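Long-range contacts in aminopeptidase N (Francisella tularensis subsp. tularensis, PDB 5DLL), which removes N-terminal amino acids, preferably alanine, from peptides with the help of zinc, and probably takes part in degrading intracellular peptides: residues A[450-455]-A[487-493]; A[350-355]-A[606-610]; A[809-813]-A[851-857]; A[780-785]-A[819-823]. One frame throughout, in Å; residues are numbered along the deposited sequence.

How the contacts relate
From the N terminus, the chain first enters contact 2 at 350-355, on a helix of the M1 peptidase domain. It then passes through contact 1, where 450-455, at helix 450-453, meets the loop 487-493 of the Ig-like fold; this smaller loop of 31 residues lies wholly within the larger one that contact 2 closes at 606-610, in the C-terminal helical domain. Contacts 4 and 3 follow in that same helical domain and cross: the segments run 780-785, 809-813, 819-823, 851-857. These two touch, through Leu-812 against Met-823 and Val-780, whereas contacts 1 and 2 approach no nearer than about 11 Å between nearest atoms.

Contact 1 (A[450-455]-A[487-493]); sequences RWYAQS and QKEKQAL
Segment 450-455 starts as a weakly bonded helical turn (Gln-454 N to Arg-450 O, 3.0 Å) and becomes extended at Gln-454 and Ser-455. Residues 487-493, an irregular, mostly extended loop, lie alongside, pairing the CA atoms of Arg-450 and Leu-493 (6.5 Å), Gln-454 and Lys-490 (7.0 Å), and Ser-455 and Gln-487 (7.3 Å).

Amide side chains dominate the polar part. Gln-454, chi1 t, accepts from Gln-491 N at OE1 (2.9 Å) and donates weakly from NE2 to Gln-491 O (3.3 Å); carrying donor and acceptor, one carboxamide serves both the NH and the CO of Gln-491. Gln-487, chi1 p, serves the other backbone: its OE1 accepts from Ser-455 N (3.2 Å) and Lys-490 NZ (3.2 Å). Lys-490 NZ also reaches Ser-455 O (3.1 Å) and Thr-484. Arg-450 (t, p) runs past the loop; its NH2 bonds weakly to Gln-454 OE1 (3.2 Å), and its NE lies 3.0 Å from Gln-491 OE1 at an angle too poor for a hydrogen bond.

The contact joins helix 450-453 and the residues after it to the loop between strands 472-480 and 495-502 of the Ig-like fold, consistent with a junction between the peptidase and Ig-like parts.

Apolar packing gathers on Leu-493 (m, t). Its CD1 lies over the six-membered ring of Trp-451, 3.7 Å from the centroid, a CH-pi contact, while the indole NE1 bonds to the carbonyl O of His-494. Leu-493 CD2 meets Arg-450 CG at 3.6 Å.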
loop_
_atom_site.group_PDB
_atom_site.type_symbol
_atom_site.label_atom_id
_atom_site.label_comp_id
_atom_site.label_asym_id
_atom_site.label_seq_id
_atom_site.Cartn_x
_atom_site.Cartn_y
_atom_site.Cartn_z
ATOM N N ARG A 450 18.170 16.386 -3.137
ATOM C CA ARG A 450 17.738 17.009 -1.883
ATOM C C ARG A 450 16.352 16.529 -1.391
ATOM O O ARG A 450 16.032 16.685 -0.211
ATOM C CB ARG A 450 17.766 18.538 -2.052
ATOM C CG ARG A 450 17.425 19.370 -0.823
ATOM C CD ARG A 450 18.296 19.042 0.378
ATOM N NE ARG A 450 17.882 19.795 1.562
ATOM C CZ ARG A 450 18.250 19.509 2.809
ATOM N NH1 ARG A 450 19.053 18.477 3.062
ATOM N NH2 ARG A 450 17.810 20.263 3.814
ATOM N N TRP A 451 15.541 15.953 -2.284
ATOM C CA TRP A 451 14.262 15.320 -1.900
ATOM C C TRP A 451 14.430 14.148 -0.918
ATOM O O TRP A 451 13.562 13.907 -0.072
ATOM C CB TRP A 451 13.505 14.815 -3.138
ATOM C CG TRP A 451 12.701 15.862 -3.855
ATOM C CD1 TRP A 451 13.016 16.476 -5.033
ATOM C CD2 TRP A 451 11.435 16.400 -3.448
ATOM N NE1 TRP A 451 12.033 17.370 -5.379
ATOM C CE2 TRP A 451 11.051 17.344 -4.423
ATOM C CE3 TRP A 451 10.595 16.184 -2.348
ATOM C CZ2 TRP A 451 9.857 18.071 -4.334
ATOM C CZ3 TRP A 451 9.407 16.905 -2.261
ATOM C CH2 TRP A 451 9.052 17.837 -3.250
ATOM N N TYR A 452 15.533 13.417 -1.047
ATOM C CA TYR A 452 15.812 12.275 -0.172
ATOM C C TYR A 452 16.191 12.684 1.252
ATOM O O TYR A 452 15.877 11.968 2.206
ATOM C CB TYR A 452 16.894 11.380 -0.791
ATOM C CG TYR A 452 16.365 10.610 -1.975
ATOM C CD1 TYR A 452 15.749 9.375 -1.801
ATOM C CD2 TYR A 452 16.433 11.136 -3.260
ATOM C CE1 TYR A 452 15.233 8.672 -2.877
ATOM C CE2 TYR A 452 15.920 10.439 -4.344
ATOM C CZ TYR A 452 15.322 9.207 -4.147
ATOM O OH TYR A 452 14.809 8.503 -5.212
ATOM N N ALA A 453 16.842 13.839 1.384
ATOM C CA ALA A 453 17.318 14.332 2.681
ATOM C C ALA A 453 16.287 15.186 3.427
ATOM O O ALA A 453 16.225 15.144 4.658
ATOM C CB ALA A 453 18.612 15.115 2.497
ATOM N N GLN A 454 15.480 15.951 2.695
ATOM C CA GLN A 454 14.591 16.941 3.315
ATOM C C GLN A 454 13.244 16.384 3.785
ATOM O O GLN A 454 12.545 15.690 3.044
ATOM C CB GLN A 454 14.348 18.117 2.367
ATOM C CG GLN A 454 13.486 19.216 2.979
ATOM C CD GLN A 454 13.823 20.595 2.447
ATOM O OE1 GLN A 454 14.900 21.129 2.720
ATOM N NE2 GLN A 454 12.902 21.185 1.690
ATOM N N SER A 455 12.888 16.735 5.019
ATOM C CA SER A 455 11.632 16.325 5.639
ATOM C C SER A 455 10.559 17.401 5.453
ATOM O O SER A 455 10.866 18.545 5.111
ATOM C CB SER A 455 11.862 16.065 7.128
ATOM O OG SER A 455 10.687 15.601 7.766
ATOM N N GLN A 487 14.266 18.167 11.797
ATOM C CA GLN A 487 15.205 19.200 11.354
ATOM C C GLN A 487 14.494 20.511 11.023
ATOM O O GLN A 487 13.383 20.506 10.488
ATOM C CB GLN A 487 16.009 18.725 10.141
ATOM C CG GLN A 487 15.171 18.124 9.025
ATOM C CD GLN A 487 15.845 18.196 7.667
ATOM O OE1 GLN A 487 15.177 18.289 6.640
ATOM N NE2 GLN A 487 17.170 18.159 7.657
ATOM N N LYS A 488 15.151 21.625 11.341
ATOM C CA LYS A 488 14.595 22.964 11.114
ATOM C C LYS A 488 15.209 23.697 9.913
ATOM O O LYS A 488 14.607 24.636 9.383
ATOM C CB LYS A 488 14.731 23.795 12.395
ATOM C CG LYS A 488 13.735 23.378 13.473
ATOM C CD LYS A 488 14.389 23.081 14.813
ATOM C CE LYS A 488 13.459 22.265 15.702
ATOM N NZ LYS A 488 14.112 21.864 16.978
ATOM N N GLU A 489 16.396 23.264 9.490
ATOM C CA GLU A 489 17.058 23.805 8.297
ATOM C C GLU A 489 16.421 23.246 7.014
ATOM O O GLU A 489 16.265 22.030 6.875
ATOM C CB GLU A 489 18.572 23.520 8.331
ATOM C CG GLU A 489 19.006 22.047 8.297
ATOM C CD GLU A 489 19.065 21.377 9.667
ATOM O OE1 GLU A 489 19.913 20.477 9.852
ATOM O OE2 GLU A 489 18.268 21.738 10.558
ATOM N N LYS A 490 16.051 24.138 6.089
ATOM C CA LYS A 490 15.331 23.761 4.860
ATOM C C LYS A 490 15.878 24.477 3.616
ATOM O O LYS A 490 16.602 25.466 3.726
ATOM C CB LYS A 490 13.835 24.060 5.006
ATOM C CG LYS A 490 13.171 23.435 6.227
ATOM C CD LYS A 490 13.036 21.925 6.108
ATOM C CE LYS A 490 12.755 21.289 7.459
ATOM N NZ LYS A 490 12.507 19.826 7.360
ATOM N N GLN A 491 15.511 23.973 2.437
ATOM C CA GLN A 491 16.069 24.452 1.166
ATOM C C GLN A 491 15.060 24.454 0.011
ATOM O O GLN A 491 13.960 23.907 0.122
ATOM C CB GLN A 491 17.265 23.584 0.763
ATOM C CG GLN A 491 18.461 23.685 1.691
ATOM C CD GLN A 491 19.704 23.056 1.098
ATOM O OE1 GLN A 491 19.643 21.990 0.481
ATOM N NE2 GLN A 491 20.842 23.716 1.277
ATOM N N ALA A 492 15.460 25.075 -1.099
ATOM C CA ALA A 492 14.665 25.088 -2.325
ATOM C C ALA A 492 14.855 23.785 -3.104
ATOM O O ALA A 492 15.951 23.489 -3.582
ATOM C CB ALA A 492 15.052 26.273 -3.191
ATOM N N LEU A 493 13.777 23.014 -3.224
ATOM C CA LEU A 493 13.786 21.747 -3.953
ATOM C C LEU A 493 13.578 21.926 -5.461
ATOM O O LEU A 493 13.293 23.021 -5.944
ATOM C CB LEU A 493 12.690 20.831 -3.405
ATOM C CG LEU A 493 12.758 20.529 -1.909
ATOM C CD1 LEU A 493 11.429 19.988 -1.406
ATOM C CD2 LEU A 493 13.888 19.555 -1.622
#

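Contact 2 (A[350-355]-A[606-610]); sequences DVKRID and ALISN
Two helical segments, 350-355 and 606-610, run side by side with their N-to-C directions 35° apart and short-segment axes 9.6 Å apart at closest. Val-351 and Leu-607 set the register, their CA atoms 5.8 Å from each other. Both backbones keep i to i+4 bonding, as in Ile-354 N to Asp-350 O (2.9 Å) and Asn-610 N to Ala-606 O (3.1 Å).

The side chains meet by van der Waals packing. Val-351 takes chi1 t, bringing CG2 to 3.7 Å from Ala-606 CB and 3.8 Å from Leu-607 N; alanine, with only a methyl, lets Val-351 CG2 come up to the backbone there. One turn on, Ile-354 (m, t) extends CD1 to within 4.3 Å of CD1 of Leu-607, which is t, p, and sets CG2 3.5 Å from Asn-610 OD1, so a polar group rests on aliphatic carbon. Asn-610, with chi1 near -101°, between the usual wells, points CA-to-CB toward the partner helix; the approach of its ND2 to Val-351 CG1 is looser, at 4.4 Å. Asp-350 (chi1 m) places OD2 3.9 Å from Leu-607 CD2.

This is helix packing between domains, uniting helix 349-369 of the peptidase domain with helix 605-612 of the ARM-repeat-like C-terminal domain. Helix 565-581 borders both partners, with Trp-569 against Ile-354 and Asn-610, while helix 668-685 packs on Ala-606 and Ser-609, and Lys-352 contacts helix 328-346.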
loop_
_atom_site.group_PDB
_atom_site.type_symbol
_atom_site.label_atom_id
_atom_site.label_comp_id
_atom_site.label_asym_id
_atom_site.label_seq_id
_atom_site.Cartn_x
_atom_site.Cartn_y
_atom_site.Cartn_z
ATOM N N ASP A 350 -6.853 7.537 -13.942
ATOM C CA ASP A 350 -7.263 8.716 -13.177
ATOM C C ASP A 350 -7.751 8.358 -11.773
ATOM O O ASP A 350 -7.431 9.052 -10.811
ATOM C CB ASP A 350 -8.357 9.483 -13.927
ATOM C CG ASP A 350 -7.904 9.963 -15.300
ATOM O OD1 ASP A 350 -6.831 10.595 -15.389
ATOM O OD2 ASP A 350 -8.625 9.708 -16.291
ATOM N N VAL A 351 -8.515 7.274 -11.661
ATOM C CA VAL A 351 -9.042 6.822 -10.373
ATOM C C VAL A 351 -7.907 6.316 -9.484
ATOM O O VAL A 351 -7.792 6.716 -8.320
ATOM C CB VAL A 351 -10.097 5.707 -10.548
ATOM C CG1 VAL A 351 -10.540 5.150 -9.198
ATOM C CG2 VAL A 351 -11.296 6.235 -11.324
ATOM N N LYS A 352 -7.068 5.441 -10.033
ATOM C CA LYS A 352 -5.902 4.957 -9.308
ATOM C C LYS A 352 -5.075 6.131 -8.812
ATOM O O LYS A 352 -4.584 6.117 -7.688
ATOM C CB LYS A 352 -5.031 4.055 -10.187
ATOM C CG LYS A 352 -3.759 3.549 -9.511
ATOM C CD LYS A 352 -4.039 2.915 -8.152
ATOM C CE LYS A 352 -2.812 2.217 -7.588
ATOM N NZ LYS A 352 -2.978 1.884 -6.143
ATOM N N ARG A 353 -4.937 7.146 -9.658
ATOM C CA ARG A 353 -4.146 8.321 -9.331
ATOM C C ARG A 353 -4.802 9.186 -8.254
ATOM O O ARG A 353 -4.104 9.785 -7.435
ATOM C CB ARG A 353 -3.870 9.148 -10.592
ATOM C CG ARG A 353 -2.890 10.296 -10.403
ATOM C CD ARG A 353 -1.608 9.850 -9.715
ATOM N NE ARG A 353 -0.718 10.972 -9.432
ATOM C CZ ARG A 353 0.225 10.975 -8.490
ATOM N NH1 ARG A 353 0.411 9.915 -7.707
ATOM N NH2 ARG A 353 0.981 12.057 -8.323
ATOM N N ILE A 354 -6.131 9.256 -8.249
ATOM C CA ILE A 354 -6.846 9.935 -7.161
ATOM C C ILE A 354 -6.623 9.189 -5.839
ATOM O O ILE A 354 -6.277 9.804 -4.833
ATOM C CB ILE A 354 -8.355 10.094 -7.464
ATOM C CG1 ILE A 354 -8.563 11.142 -8.566
ATOM C CG2 ILE A 354 -9.128 10.513 -6.215
ATOM C CD1 ILE A 354 -9.921 11.079 -9.233
ATOM N N ASP A 355 -6.800 7.869 -5.858
ATOM C CA ASP A 355 -6.606 7.032 -4.665
ATOM C C ASP A 355 -5.212 7.164 -4.054
ATOM O O ASP A 355 -5.074 7.166 -2.831
ATOM C CB ASP A 355 -6.870 5.553 -4.985
ATOM C CG ASP A 355 -8.329 5.270 -5.325
ATOM O OD1 ASP A 355 -9.196 6.136 -5.067
ATOM O OD2 ASP A 355 -8.606 4.173 -5.856
ATOM N N ALA A 606 -15.772 5.832 -14.407
ATOM C CA ALA A 606 -15.293 5.684 -13.038
ATOM C C ALA A 606 -14.809 7.027 -12.497
ATOM O O ALA A 606 -15.072 7.369 -11.343
ATOM C CB ALA A 606 -14.174 4.657 -12.980
ATOM N N LEU A 607 -14.090 7.775 -13.334
ATOM C CA LEU A 607 -13.661 9.136 -13.000
ATOM C C LEU A 607 -14.861 10.047 -12.727
ATOM O O LEU A 607 -14.824 10.874 -11.815
ATOM C CB LEU A 607 -12.798 9.719 -14.127
ATOM C CG LEU A 607 -12.603 11.237 -14.185
ATOM C CD1 LEU A 607 -11.837 11.755 -12.976
ATOM C CD2 LEU A 607 -11.897 11.600 -15.482
ATOM N N ILE A 608 -15.915 9.891 -13.526
ATOM C CA ILE A 608 -17.177 10.593 -13.286
ATOM C C ILE A 608 -17.700 10.274 -11.875
ATOM O O ILE A 608 -18.070 11.181 -11.128
ATOM C CB ILE A 608 -18.238 10.239 -14.359
ATOM C CG1 ILE A 608 -17.837 10.822 -15.719
ATOM C CG2 ILE A 608 -19.606 10.784 -13.976
ATOM C CD1 ILE A 608 -18.667 10.327 -16.889
ATOM N N SER A 609 -17.704 8.989 -11.516
ATOM C CA SER A 609 -18.160 8.542 -10.194
ATOM C C SER A 609 -17.412 9.203 -9.033
ATOM O O SER A 609 -18.014 9.504 -8.005
ATOM C CB SER A 609 -18.031 7.020 -10.076
ATOM O OG SER A 609 -18.476 6.378 -11.257
ATOM N N ASN A 610 -16.104 9.411 -9.194
ATOM C CA ASN A 610 -15.281 10.047 -8.153
ATOM C C ASN A 610 -15.550 11.540 -8.040
ATOM O O ASN A 610 -15.640 12.075 -6.934
ATOM C CB ASN A 610 -13.779 9.822 -8.400
ATOM C CG ASN A 610 -13.196 8.730 -7.522
ATOM O OD1 ASN A 610 -12.189 8.938 -6.845
ATOM N ND2 ASN A 610 -13.831 7.566 -7.521
#

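Contact 3 (A[809-813]-A[851-857]); sequences VLALD and SNPSKNV
A carboxylate that holds the start of a helix defines this contact, within the C-terminal helical domain, where helix 800-815 meets the turn leading into helix 855-866. Segment 809-813 is helical, with Asp-813 N bonded to Val-809 O (3.0 Å); residues 851-854 form an irregular linker, and the helix begins at Lys-855, with Ser-854 in the N-cap position. The CA atoms of Leu-810 and Pro-853 are the nearest pair, 6.8 Å apart.

Asp-813, chi1 t, points toward the linker and divides its oxygens between two donors of one residue: OD1 accepts from Ser-854 OG (2.6 Å, with Ser-854 in chi1 p) and OD2 from Ser-854 N (2.9 Å, nearly straight at 168°). OD2 also lies 3.5 Å from Pro-853 CA, and OD1 3.1 Å from Val-857 CG2, an apolar wall on the carboxylate. Proline suits the place before the cap because its ring limits the backbone, here extended at phi -88° and psi 179°.

Apolar contacts flank the pair. Val-809 CG1 stands 4.3 Å from Val-857 CG1; Leu-810 (m, t) reaches Pro-853 CB from CD2 at 4.4 Å and Ser-851 OG from CD1 at 3.7 Å, that hydroxyl being bonded to the backbone O of Lys-847. Ile-848 of helix 835-849 touches both valines.

Through its N-cap serine, the new helix start is tied to helix 800-815 by two directional bonds, which also satisfy both oxygens of a buried carboxylate.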
loop_
_atom_site.group_PDB
_atom_site.type_symbol
_atom_site.label_atom_id
_atom_site.label_comp_id
_atom_site.label_asym_id
_atom_site.label_seq_id
_atom_site.Cartn_x
_atom_site.Cartn_y
_atom_site.Cartn_z
ATOM N N VAL A 809 -12.438 -1.367 24.040
ATOM C CA VAL A 809 -10.982 -1.423 24.189
ATOM C C VAL A 809 -10.575 -2.272 25.393
ATOM O O VAL A 809 -9.630 -3.055 25.312
ATOM C CB VAL A 809 -10.369 -0.012 24.332
ATOM C CG1 VAL A 809 -8.916 -0.093 24.792
ATOM C CG2 VAL A 809 -10.467 0.745 23.012
ATOM N N LEU A 810 -11.289 -2.109 26.503
ATOM C CA LEU A 810 -11.006 -2.870 27.716
ATOM C C LEU A 810 -11.393 -4.345 27.587
ATOM O O LEU A 810 -10.733 -5.209 28.165
ATOM C CB LEU A 810 -11.706 -2.233 28.922
ATOM C CG LEU A 810 -11.169 -0.846 29.304
ATOM C CD1 LEU A 810 -12.065 -0.188 30.346
ATOM C CD2 LEU A 810 -9.725 -0.925 29.790
ATOM N N ALA A 811 -12.460 -4.628 26.839
ATOM C CA ALA A 811 -12.890 -6.006 26.588
ATOM C C ALA A 811 -11.935 -6.721 25.620
ATOM O O ALA A 811 -11.580 -7.887 25.822
ATOM C CB ALA A 811 -14.308 -6.019 26.041
ATOM N N LEU A 812 -11.531 -6.011 24.569
ATOM C CA LEU A 812 -10.545 -6.516 23.614
ATOM C C LEU A 812 -9.188 -6.782 24.270
ATOM O O LEU A 812 -8.516 -7.763 23.952
ATOM C CB LEU A 812 -10.353 -5.514 22.471
ATOM C CG LEU A 812 -11.540 -5.279 21.542
ATOM C CD1 LEU A 812 -11.219 -4.143 20.582
ATOM C CD2 LEU A 812 -11.906 -6.548 20.792
ATOM N N ASP A 813 -8.796 -5.898 25.182
ATOM C CA ASP A 813 -7.502 -5.986 25.860
ATOM C C ASP A 813 -7.312 -7.294 26.643
ATOM O O ASP A 813 -6.183 -7.701 26.914
ATOM C CB ASP A 813 -7.330 -4.789 26.799
ATOM C CG ASP A 813 -5.921 -4.657 27.322
ATOM O OD1 ASP A 813 -4.988 -4.579 26.497
ATOM O OD2 ASP A 813 -5.748 -4.623 28.560
ATOM N N SER A 851 -8.557 1.791 34.379
ATOM C CA SER A 851 -9.122 0.445 34.566
ATOM C C SER A 851 -8.067 -0.673 34.543
ATOM O O SER A 851 -8.401 -1.840 34.338
ATOM C CB SER A 851 -10.197 0.180 33.508
ATOM O OG SER A 851 -11.332 0.992 33.751
ATOM N N ASN A 852 -6.807 -0.315 34.780
ATOM C CA ASN A 852 -5.705 -1.276 34.807
ATOM C C ASN A 852 -5.692 -2.169 33.569
ATOM O O ASN A 852 -6.026 -3.354 33.641
ATOM C CB ASN A 852 -5.749 -2.124 36.085
ATOM C CG ASN A 852 -4.541 -3.036 36.228
ATOM O OD1 ASN A 852 -3.438 -2.719 35.768
ATOM N ND2 ASN A 852 -4.746 -4.182 36.862
ATOM N N PRO A 853 -5.318 -1.592 32.421
ATOM C CA PRO A 853 -5.161 -2.374 31.211
ATOM C C PRO A 853 -3.754 -2.944 31.128
ATOM O O PRO A 853 -2.926 -2.692 32.010
ATOM C CB PRO A 853 -5.386 -1.341 30.117
ATOM C CG PRO A 853 -4.856 -0.072 30.696
ATOM C CD PRO A 853 -5.019 -0.166 32.190
ATOM N N SER A 854 -3.492 -3.708 30.074
ATOM C CA SER A 854 -2.157 -4.216 29.795
ATOM C C SER A 854 -1.173 -3.062 29.661
ATOM O O SER A 854 -1.569 -1.914 29.439
ATOM C CB SER A 854 -2.157 -5.036 28.502
ATOM O OG SER A 854 -2.525 -4.239 27.382
ATOM N N LYS A 855 0.109 -3.380 29.801
ATOM C CA LYS A 855 1.179 -2.397 29.657
ATOM C C LYS A 855 1.072 -1.669 28.316
ATOM O O LYS A 855 1.085 -0.448 28.276
ATOM C CB LYS A 855 2.543 -3.086 29.793
ATOM C CG LYS A 855 3.746 -2.195 29.521
ATOM C CD LYS A 855 5.047 -2.919 29.841
ATOM C CE LYS A 855 6.231 -2.316 29.098
ATOM N NZ LYS A 855 6.142 -2.504 27.621
ATOM N N ASN A 856 0.944 -2.435 27.233
ATOM C CA ASN A 856 0.857 -1.897 25.866
ATOM C C ASN A 856 -0.166 -0.760 25.740
ATOM O O ASN A 856 0.172 0.353 25.323
ATOM C CB ASN A 856 0.516 -3.040 24.884
ATOM C CG ASN A 856 0.619 -2.628 23.418
ATOM O OD1 ASN A 856 1.160 -1.572 23.085
ATOM N ND2 ASN A 856 0.101 -3.476 22.531
ATOM N N VAL A 857 -1.404 -1.054 26.123
ATOM C CA VAL A 857 -2.514 -0.103 26.049
ATOM C C VAL A 857 -2.351 1.067 27.027
ATOM O O VAL A 857 -2.641 2.215 26.675
ATOM C CB VAL A 857 -3.856 -0.819 26.329
ATOM C CG1 VAL A 857 -4.993 0.180 26.496
ATOM C CG2 VAL A 857 -4.159 -1.821 25.222
#

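Contact 4 (A[780-785]-A[819-823]); sequences VYSLIG and VAARM
Knobs-into-holes packing joins helices 777-788 and 817-824 of the ARM-repeat-like C-terminal domain. Segments 780-785 and 819-823 cross at -35°, their axes 11.3 Å apart at closest; CA atoms pair Val-780 with Val-819 (7.9 Å) and Gly-785 with Met-823 (6.6 Å).

Met-823 is the knob. With chi1 and chi2 both m, its flexible, unbranched chain enters the hole formed by Val-780, Tyr-781, Ile-784 and Gly-785. CG lies 3.7 Å from Val-780 CG1, while SD lies 3.9 Å from Ile-784 CG2 and packs 3.8 Å from Gly-785 N. A CB on Gly-785 would clash with Tyr-781 O of the same helix, which accounts for the glycine.

Tyr-781 (chi1 m) starts sideways but brings its ring across the gap, so that Met-823 CE meets the ring edge, 3.6 Å from CD1. Val-819, in t, packs CG1 against Val-780 CG1 (3.5 Å), two beta-branched residues at the N-terminal end of both segments. Leu-812 of helix 800-815 touches both Val-780 and Met-823.

At the exposed margin, the tyrosine hydroxyl reaches the guanidinium of Arg-822 over one face: OH of Tyr-781 is 2.7 Å from NH1 of Arg-822, at an angle too poor for a hydrogen bond.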
loop_
_atom_site.group_PDB
_atom_site.type_symbol
_atom_site.label_atom_id
_atom_site.label_comp_id
_atom_site.label_asym_id
_atom_site.label_seq_id
_atom_site.Cartn_x
_atom_site.Cartn_y
_atom_site.Cartn_z
ATOM N N VAL A 780 -13.158 -7.475 14.378
ATOM C CA VAL A 780 -12.994 -6.265 15.176
ATOM C C VAL A 780 -12.818 -5.035 14.277
ATOM O O VAL A 780 -13.344 -3.970 14.587
ATOM C CB VAL A 780 -11.802 -6.394 16.158
ATOM C CG1 VAL A 780 -11.546 -5.079 16.885
ATOM C CG2 VAL A 780 -12.053 -7.518 17.159
ATOM N N TYR A 781 -12.091 -5.182 13.170
ATOM C CA TYR A 781 -11.902 -4.071 12.220
ATOM C C TYR A 781 -13.186 -3.785 11.449
ATOM O O TYR A 781 -13.463 -2.641 11.082
ATOM C CB TYR A 781 -10.763 -4.358 11.231
ATOM C CG TYR A 781 -9.451 -4.761 11.874
ATOM C CD1 TYR A 781 -9.025 -4.186 13.073
ATOM C CD2 TYR A 781 -8.625 -5.709 11.276
ATOM C CE1 TYR A 781 -7.827 -4.554 13.659
ATOM C CE2 TYR A 781 -7.421 -6.083 11.856
ATOM C CZ TYR A 781 -7.028 -5.502 13.047
ATOM O OH TYR A 781 -5.837 -5.865 13.630
ATOM N N SER A 782 -13.961 -4.836 11.202
ATOM C CA SER A 782 -15.248 -4.706 10.535
ATOM C C SER A 782 -16.246 -3.952 11.400
ATOM O O SER A 782 -16.725 -2.890 11.008
ATOM C CB SER A 782 -15.813 -6.085 10.187
ATOM O OG SER A 782 -14.962 -6.754 9.276
ATOM N N LEU A 783 -16.547 -4.499 12.576
ATOM C CA LEU A 783 -17.606 -3.954 13.420
ATOM C C LEU A 783 -17.165 -2.707 14.183
ATOM O O LEU A 783 -17.821 -1.666 14.103
ATOM C CB LEU A 783 -18.112 -5.007 14.408
ATOM C CG LEU A 783 -19.343 -4.582 15.220
ATOM C CD1 LEU A 783 -20.551 -4.395 14.312
ATOM C CD2 LEU A 783 -19.643 -5.590 16.317
ATOM N N ILE A 784 -16.063 -2.816 14.927
ATOM C CA ILE A 784 -15.625 -1.728 15.802
ATOM C C ILE A 784 -14.908 -0.635 15.005
ATOM O O ILE A 784 -15.227 0.547 15.144
ATOM C CB ILE A 784 -14.718 -2.233 16.947
ATOM C CG1 ILE A 784 -15.392 -3.380 17.726
ATOM C CG2 ILE A 784 -14.344 -1.084 17.882
ATOM C CD1 ILE A 784 -16.773 -3.070 18.267
ATOM N N GLY A 785 -13.948 -1.032 14.172
ATOM C CA GLY A 785 -13.252 -0.096 13.284
ATOM C C GLY A 785 -14.186 0.526 12.259
ATOM O O GLY A 785 -14.004 1.674 11.860
ATOM N N VAL A 819 -4.691 -5.446 19.102
ATOM C CA VAL A 819 -5.991 -5.048 18.565
ATOM C C VAL A 819 -6.658 -3.999 19.451
ATOM O O VAL A 819 -7.232 -3.028 18.947
ATOM C CB VAL A 819 -6.926 -6.272 18.414
ATOM C CG1 VAL A 819 -8.346 -5.849 18.058
ATOM C CG2 VAL A 819 -6.384 -7.223 17.358
ATOM N N ALA A 820 -6.588 -4.196 20.764
ATOM C CA ALA A 820 -7.130 -3.221 21.715
ATOM C C ALA A 820 -6.461 -1.850 21.556
ATOM O O ALA A 820 -7.119 -0.812 21.648
ATOM C CB ALA A 820 -6.972 -3.731 23.141
ATOM N N ALA A 821 -5.154 -1.858 21.307
ATOM C CA ALA A 821 -4.386 -0.631 21.117
ATOM C C ALA A 821 -4.753 0.086 19.815
ATOM O O ALA A 821 -4.800 1.320 19.775
ATOM C CB ALA A 821 -2.897 -0.939 21.144
ATOM N N ARG A 822 -5.000 -0.685 18.754
ATOM C CA ARG A 822 -5.409 -0.121 17.464
ATOM C C ARG A 822 -6.743 0.590 17.589
ATOM O O ARG A 822 -6.869 1.757 17.218
ATOM C CB ARG A 822 -5.513 -1.200 16.383
ATOM C CG ARG A 822 -4.180 -1.664 15.821
ATOM C CD ARG A 822 -4.369 -2.302 14.452
ATOM N NE ARG A 822 -3.216 -3.105 14.041
ATOM C CZ ARG A 822 -2.978 -4.362 14.421
ATOM N NH1 ARG A 822 -3.803 -5.008 15.245
ATOM N NH2 ARG A 822 -1.894 -4.984 13.972
ATOM N N MET A 823 -7.734 -0.110 18.134
ATOM C CA MET A 823 -9.066 0.466 18.303
ATOM C C MET A 823 -9.039 1.709 19.174
ATOM O O MET A 823 -9.926 2.550 19.072
ATOM C CB MET A 823 -10.040 -0.556 18.897
ATOM C CG MET A 823 -10.396 -1.697 17.959
ATOM S SD MET A 823 -10.823 -1.164 16.282
ATOM C CE MET A 823 -9.271 -1.424 15.424
#